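Local coordinates for protein geranyltranstransferase (Stenotrophomonas maltophilia, PDB 7LBJ) that probably catalyses magnesium-dependent condensation of isopentenyl diphosphate with allylic diphosphates to build a prenyl diphosphate chain, at residues Asp227-Val232 / Asp261-Gln266; Asp217-Ala222 / Thr293-Arg298. All blocks are in the same frame, centred on the assembly; numbering follows the deposited sequence.

Contact 1: residues Asp227-Val232 / Asp261-Gln266; sequences DDILDV and DGAKAQ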
loop_
_atom_site.group_PDB
_atom_site.type_symbol
_atom_site.label_atom_id
_atom_site.label_comp_id
_atom_site.label_asym_id
_atom_site.label_seq_id
_atom_site.Cartn_x
_atom_site.Cartn_y
_atom_site.Cartn_z
ATOM N N ASP A 227 21.681 -17.451 -0.578
ATOM C CA ASP A 227 22.150 -16.233 0.077
ATOM C C ASP A 227 22.871 -16.561 1.375
ATOM O O ASP A 227 23.957 -16.035 1.647
ATOM C CB ASP A 227 20.973 -15.290 0.343
ATOM C CG ASP A 227 20.702 -14.324 -0.817
ATOM O OD1 ASP A 227 21.305 -14.486 -1.899
ATOM O OD2 ASP A 227 19.877 -13.402 -0.640
ATOM N N ASP A 228 22.276 -17.444 2.186
ATOM C CA ASP A 228 22.904 -17.858 3.437
ATOM C C ASP A 228 24.266 -18.485 3.193
ATOM O O ASP A 228 25.231 -18.192 3.911
ATOM C CB ASP A 228 22.011 -18.852 4.176
ATOM C CG ASP A 228 20.913 -18.182 4.955
ATOM O OD1 ASP A 228 20.744 -16.947 4.816
ATOM O OD2 ASP A 228 20.224 -18.892 5.717
ATOM N N ILE A 229 24.358 -19.363 2.194
ATOM C CA ILE A 229 25.639 -19.995 1.888
ATOM C C ILE A 229 26.667 -18.947 1.484
ATOM O O ILE A 229 27.827 -18.988 1.923
ATOM C CB ILE A 229 25.458 -21.077 0.805
ATOM C CG1 ILE A 229 24.703 -22.277 1.377
ATOM C CG2 ILE A 229 26.814 -21.532 0.269
ATOM C CD1 ILE A 229 24.128 -23.189 0.316
ATOM N N LEU A 230 26.254 -17.978 0.663
ATOM C CA LEU A 230 27.177 -16.941 0.209
ATOM C C LEU A 230 27.654 -16.073 1.366
ATOM O O LEU A 230 28.830 -15.694 1.419
ATOM C CB LEU A 230 26.510 -16.076 -0.856
ATOM C CG LEU A 230 26.269 -16.756 -2.197
ATOM C CD1 LEU A 230 25.406 -15.866 -3.077
ATOM C CD2 LEU A 230 27.593 -17.069 -2.873
ATOM N N ASP A 231 26.747 -15.735 2.292
ATOM C CA ASP A 231 27.121 -14.946 3.465
ATOM C C ASP A 231 28.250 -15.613 4.245
ATOM O O ASP A 231 29.198 -14.944 4.672
ATOM C CB ASP A 231 25.899 -14.730 4.362
ATOM C CG ASP A 231 24.945 -13.688 3.813
ATOM O OD1 ASP A 231 25.330 -12.938 2.889
ATOM O OD2 ASP A 231 23.800 -13.617 4.305
ATOM N N VAL A 232 28.178 -16.935 4.426
ATOM C CA VAL A 232 29.262 -17.643 5.108
ATOM C C VAL A 232 30.518 -17.660 4.246
ATOM O O VAL A 232 31.641 -17.561 4.757
ATOM C CB VAL A 232 28.825 -19.069 5.487
ATOM C CG1 VAL A 232 29.942 -19.777 6.241
ATOM C CG2 VAL A 232 27.557 -19.038 6.324
ATOM N N ASP A 261 27.542 -28.345 4.735
ATOM C CA ASP A 261 27.209 -29.451 3.837
ATOM C C ASP A 261 25.699 -29.681 3.751
ATOM O O ASP A 261 25.158 -29.950 2.666
ATOM C CB ASP A 261 27.909 -30.722 4.305
ATOM C CG ASP A 261 29.381 -30.738 3.936
ATOM O OD1 ASP A 261 29.876 -29.732 3.382
ATOM O OD2 ASP A 261 30.035 -31.760 4.199
ATOM N N GLY A 262 25.000 -29.598 4.883
ATOM C CA GLY A 262 23.564 -29.836 4.870
ATOM C C GLY A 262 22.805 -28.781 4.086
ATOM O O GLY A 262 21.852 -29.093 3.365
ATOM N N ALA A 263 23.225 -27.518 4.206
ATOM C CA ALA A 263 22.557 -26.445 3.471
ATOM C C ALA A 263 22.845 -26.548 1.978
ATOM O O ALA A 263 21.976 -26.247 1.151
ATOM C CB ALA A 263 23.002 -25.078 4.004
ATOM N N LYS A 264 24.064 -26.958 1.610
ATOM C CA LYS A 264 24.361 -27.163 0.195
ATOM C C LYS A 264 23.514 -28.293 -0.379
ATOM O O LYS A 264 23.002 -28.190 -1.501
ATOM C CB LYS A 264 25.854 -27.441 -0.001
ATOM C CG LYS A 264 26.732 -26.193 0.123
ATOM C CD LYS A 264 28.212 -26.547 -0.075
ATOM C CE LYS A 264 29.088 -25.308 -0.046
ATOM N NZ LYS A 264 30.546 -25.658 -0.058
ATOM N N ALA A 265 23.310 -29.359 0.401
ATOM C CA ALA A 265 22.429 -30.433 -0.038
ATOM C C ALA A 265 20.992 -29.943 -0.171
ATOM O O ALA A 265 20.289 -30.321 -1.116
ATOM C CB ALA A 265 22.510 -31.618 0.934
ATOM N N GLN A 266 20.537 -29.115 0.777
ATOM C CA GLN A 266 19.207 -28.502 0.684
ATOM C C GLN A 266 19.060 -27.705 -0.608
ATOM O O GLN A 266 18.049 -27.821 -1.315
ATOM C CB GLN A 266 18.976 -27.594 1.890
ATOM C CG GLN A 266 17.616 -26.878 1.917
ATOM C CD GLN A 266 17.510 -25.877 3.055
ATOM O OE1 GLN A 266 18.525 -25.388 3.565
ATOM N NE2 GLN A 266 16.280 -25.555 3.453
#
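Ile-229 sets its terminal methyl over one face of the peptide group that joins Ala-263 to Lys-264. Its CD1 lies 3.8 Å from Ala-263 O and 4.0 Å from Ala-263 C. The line from the carbonyl carbon to the methyl leans only about 25° from the normal of that plane. This is therefore van der Waals contact over the face, and no hydrogen bond crosses between the segments. The setting is the all-helical isoprenoid synthase fold: 227-232 belongs to helix 206-233 and 261-266 to the opening turns of helix 260-277. Two further atoms rise beside the methyl on the face it covers. On the lysine side of the peptide group Lys-264 CG lies 4.0 Å from Ile-229 CD1. On the alanine side the Ala-263 methyl meets the branch one bond back, with Ile-229 CG1 to Ala-263 CB at 4.2 Å. The isoleucine reaches this spot because CG1 lies anti to its own carbonyl carbon and CD1 then extends away from CA (chi2 163°). The nearest backbone approach is 7.3 Å, between Ile-229 CA and Ala-263 CA, and the small methyl of Ala-263 fits it.

Asp-227, Asp-228 and Asp-231 spell the second aspartate-rich DDxxD motif of trans-prenyltransferases, which in relatives works with magnesium and the substrate diphosphate. Ile-229 falls between these acids in sequence and packs toward helix 260-277, so the contact joins the motif-bearing helix 206-233 to helix 260-277. Asp-228 is further held by the backbone N of Phe-254, while Met-260 and Leu-267 extend the apolar surroundings of Ile-229. Beyond CG the Lys-264 chain runs fully extended and takes NZ toward Glu-233 OE2, a long, weak ion pair.

Contact 2: residues Asp217-Ala222 / Thr293-Arg298; sequences DALGLA and TLAVER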
loop_
_atom_site.group_PDB
_atom_site.type_symbol
_atom_site.label_atom_id
_atom_site.label_comp_id
_atom_site.label_asym_id
_atom_site.label_seq_id
_atom_site.Cartn_x
_atom_site.Cartn_y
_atom_site.Cartn_z
ATOM N N ASP A 217 7.407 -21.587 -5.307
ATOM C CA ASP A 217 7.624 -21.829 -3.882
ATOM C C ASP A 217 9.052 -22.316 -3.647
ATOM O O ASP A 217 9.776 -21.784 -2.797
ATOM C CB ASP A 217 6.601 -22.858 -3.396
ATOM C CG ASP A 217 6.516 -22.958 -1.877
ATOM O OD1 ASP A 217 6.893 -22.004 -1.174
ATOM O OD2 ASP A 217 6.054 -24.010 -1.382
ATOM N N ALA A 218 9.479 -23.323 -4.412
ATOM C CA ALA A 218 10.853 -23.819 -4.274
ATOM C C ALA A 218 11.876 -22.742 -4.614
ATOM O O ALA A 218 12.918 -22.638 -3.946
ATOM C CB ALA A 218 11.069 -25.057 -5.149
ATOM N N LEU A 219 11.608 -21.928 -5.653
ATOM C CA LEU A 219 12.574 -20.907 -6.050
ATOM C C LEU A 219 12.800 -19.874 -4.948
ATOM O O LEU A 219 13.943 -19.447 -4.709
ATOM C CB LEU A 219 12.120 -20.213 -7.344
ATOM C CG LEU A 219 13.133 -19.280 -8.007
ATOM C CD1 LEU A 219 12.969 -19.351 -9.510
ATOM C CD2 LEU A 219 12.929 -17.855 -7.546
ATOM N N GLY A 220 11.723 -19.428 -4.294
ATOM C CA GLY A 220 11.875 -18.421 -3.267
ATOM C C GLY A 220 12.726 -18.908 -2.109
ATOM O O GLY A 220 13.545 -18.157 -1.570
ATOM N N LEU A 221 12.547 -20.169 -1.715
ATOM C CA LEU A 221 13.411 -20.732 -0.675
ATOM C C LEU A 221 14.837 -20.919 -1.191
ATOM O O LEU A 221 15.801 -20.563 -0.501
ATOM C CB LEU A 221 12.845 -22.059 -0.165
ATOM C CG LEU A 221 13.643 -22.742 0.954
ATOM C CD1 LEU A 221 13.805 -21.803 2.138
ATOM C CD2 LEU A 221 12.987 -24.084 1.434
ATOM N N ALA A 222 14.992 -21.441 -2.415
ATOM C CA ALA A 222 16.327 -21.646 -2.962
ATOM C C ALA A 222 17.142 -20.364 -2.930
ATOM O O ALA A 222 18.326 -20.373 -2.565
ATOM C CB ALA A 222 16.238 -22.191 -4.393
ATOM N N THR A 293 18.124 -21.472 -12.229
ATOM C CA THR A 293 19.573 -21.626 -12.175
ATOM C C THR A 293 20.241 -20.405 -11.548
ATOM O O THR A 293 21.164 -20.546 -10.746
ATOM C CB THR A 293 20.113 -21.879 -13.586
ATOM O OG1 THR A 293 19.496 -23.062 -14.117
ATOM C CG2 THR A 293 21.634 -22.040 -13.578
ATOM N N LEU A 294 19.786 -19.194 -11.893
ATOM C CA LEU A 294 20.356 -17.996 -11.275
ATOM C C LEU A 294 20.122 -17.981 -9.769
ATOM O O LEU A 294 20.993 -17.560 -9.004
ATOM C CB LEU A 294 19.764 -16.736 -11.901
ATOM C CG LEU A 294 20.274 -16.405 -13.306
ATOM C CD1 LEU A 294 19.555 -15.158 -13.819
ATOM C CD2 LEU A 294 21.799 -16.223 -13.338
ATOM N N ALA A 295 18.949 -18.436 -9.324
ATOM C CA ALA A 295 18.675 -18.450 -7.892
ATOM C C ALA A 295 19.616 -19.392 -7.147
ATOM O O ALA A 295 19.876 -19.191 -5.957
ATOM C CB ALA A 295 17.217 -18.836 -7.635
ATOM N N VAL A 296 20.155 -20.399 -7.822
ATOM C CA VAL A 296 20.937 -21.441 -7.161
ATOM C C VAL A 296 22.434 -21.194 -7.327
ATOM O O VAL A 296 23.243 -21.581 -6.470
ATOM C CB VAL A 296 20.523 -22.815 -7.717
ATOM C CG1 VAL A 296 21.495 -23.901 -7.312
ATOM C CG2 VAL A 296 19.093 -23.138 -7.252
ATOM N N GLU A 297 22.820 -20.541 -8.425
ATOM C CA GLU A 297 24.206 -20.571 -8.875
ATOM C C GLU A 297 24.890 -19.219 -8.940
ATOM O O GLU A 297 26.110 -19.184 -9.135
ATOM C CB GLU A 297 24.301 -21.215 -10.265
ATOM C CG GLU A 297 23.661 -22.588 -10.341
ATOM C CD GLU A 297 24.195 -23.417 -11.481
ATOM O OE1 GLU A 297 25.089 -22.927 -12.207
ATOM O OE2 GLU A 297 23.713 -24.559 -11.649
ATOM N N ARG A 298 24.163 -18.115 -8.798
ATOM C CA ARG A 298 24.797 -16.810 -8.925
ATOM C C ARG A 298 25.876 -16.631 -7.858
ATOM O O ARG A 298 25.788 -17.172 -6.749
ATOM C CB ARG A 298 23.756 -15.696 -8.826
ATOM C CG ARG A 298 23.266 -15.437 -7.414
ATOM C CD ARG A 298 21.850 -14.870 -7.387
ATOM N NE ARG A 298 21.379 -14.740 -6.015
ATOM C CZ ARG A 298 21.026 -15.767 -5.261
ATOM N NH1 ARG A 298 21.047 -16.998 -5.729
ATOM N NH2 ARG A 298 20.654 -15.552 -4.003
#
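Ala-222 and Leu-219, one helical turn apart on helix 206-233, press against Val-296 and Ala-295 near the end of helix 286-297. This is helix-to-helix packing within the all-helical isoprenoid synthase fold, with the two short axes 9.2 Å apart and inclined at 27°, their N-to-C directions running roughly the same way. The first shell is apolar: Leu-219 CG stands 4.1 Å from the Ala-295 methyl CB, and Ala-222 CB meets Val-296 CG2 at 4.1 Å. Leu-219 has its CG anti to the backbone N (chi1 -170°), which swings the branch toward Ala-295 although its CB does not aim there. The small alanine side chain at Ala-222 is consistent with the 6.2 Å between Ala-222 CA and Val-296 CA.

Further out, Met-274 of helix 260-277 touches both Leu-219 and Val-296, and Ile-191 of helix 176-201 backs the leucine. At the C-terminal end of 293-298, Arg-298, the first residue to leave helical geometry, folds its side chain back along the last turn. Its guanidinium group forms a cation-pi contact with Phe-223, and NH2 bonds to Phe-223 O as well as forming a salt bridge with Asp-227 of the DDxxD motif, modelled at a very short separation whose exact geometry is doubtful. These bonds hold the guanidinium group in place beside the motif-bearing helix. The other amino group, NH1, gives a weak hydrogen bond of 3.3 Å to Leu-294 O.

Overall arrangement
From the N terminus, helix 206-233 supplies the first half of both contacts: 217-222 for contact 2, then 227-232 for contact 1. The chain next passes through 235-249, which is not modelled, and through helix 254-258; contact 1 closes this loop at 261-266. Helix 260-277 then leads to helix 286-297, where contact 2 closes the larger loop at 293-298, with contact 1 nested inside it. Their centres lie about 12 Å apart. Three helices are thus joined, with helix 206-233 common to both contacts, and the sites touch directly: Leu-230 CD1 is 3.9 Å from Arg-298 O, and Gln-266 NE2 is 4.1 Å from Leu-221 CD2.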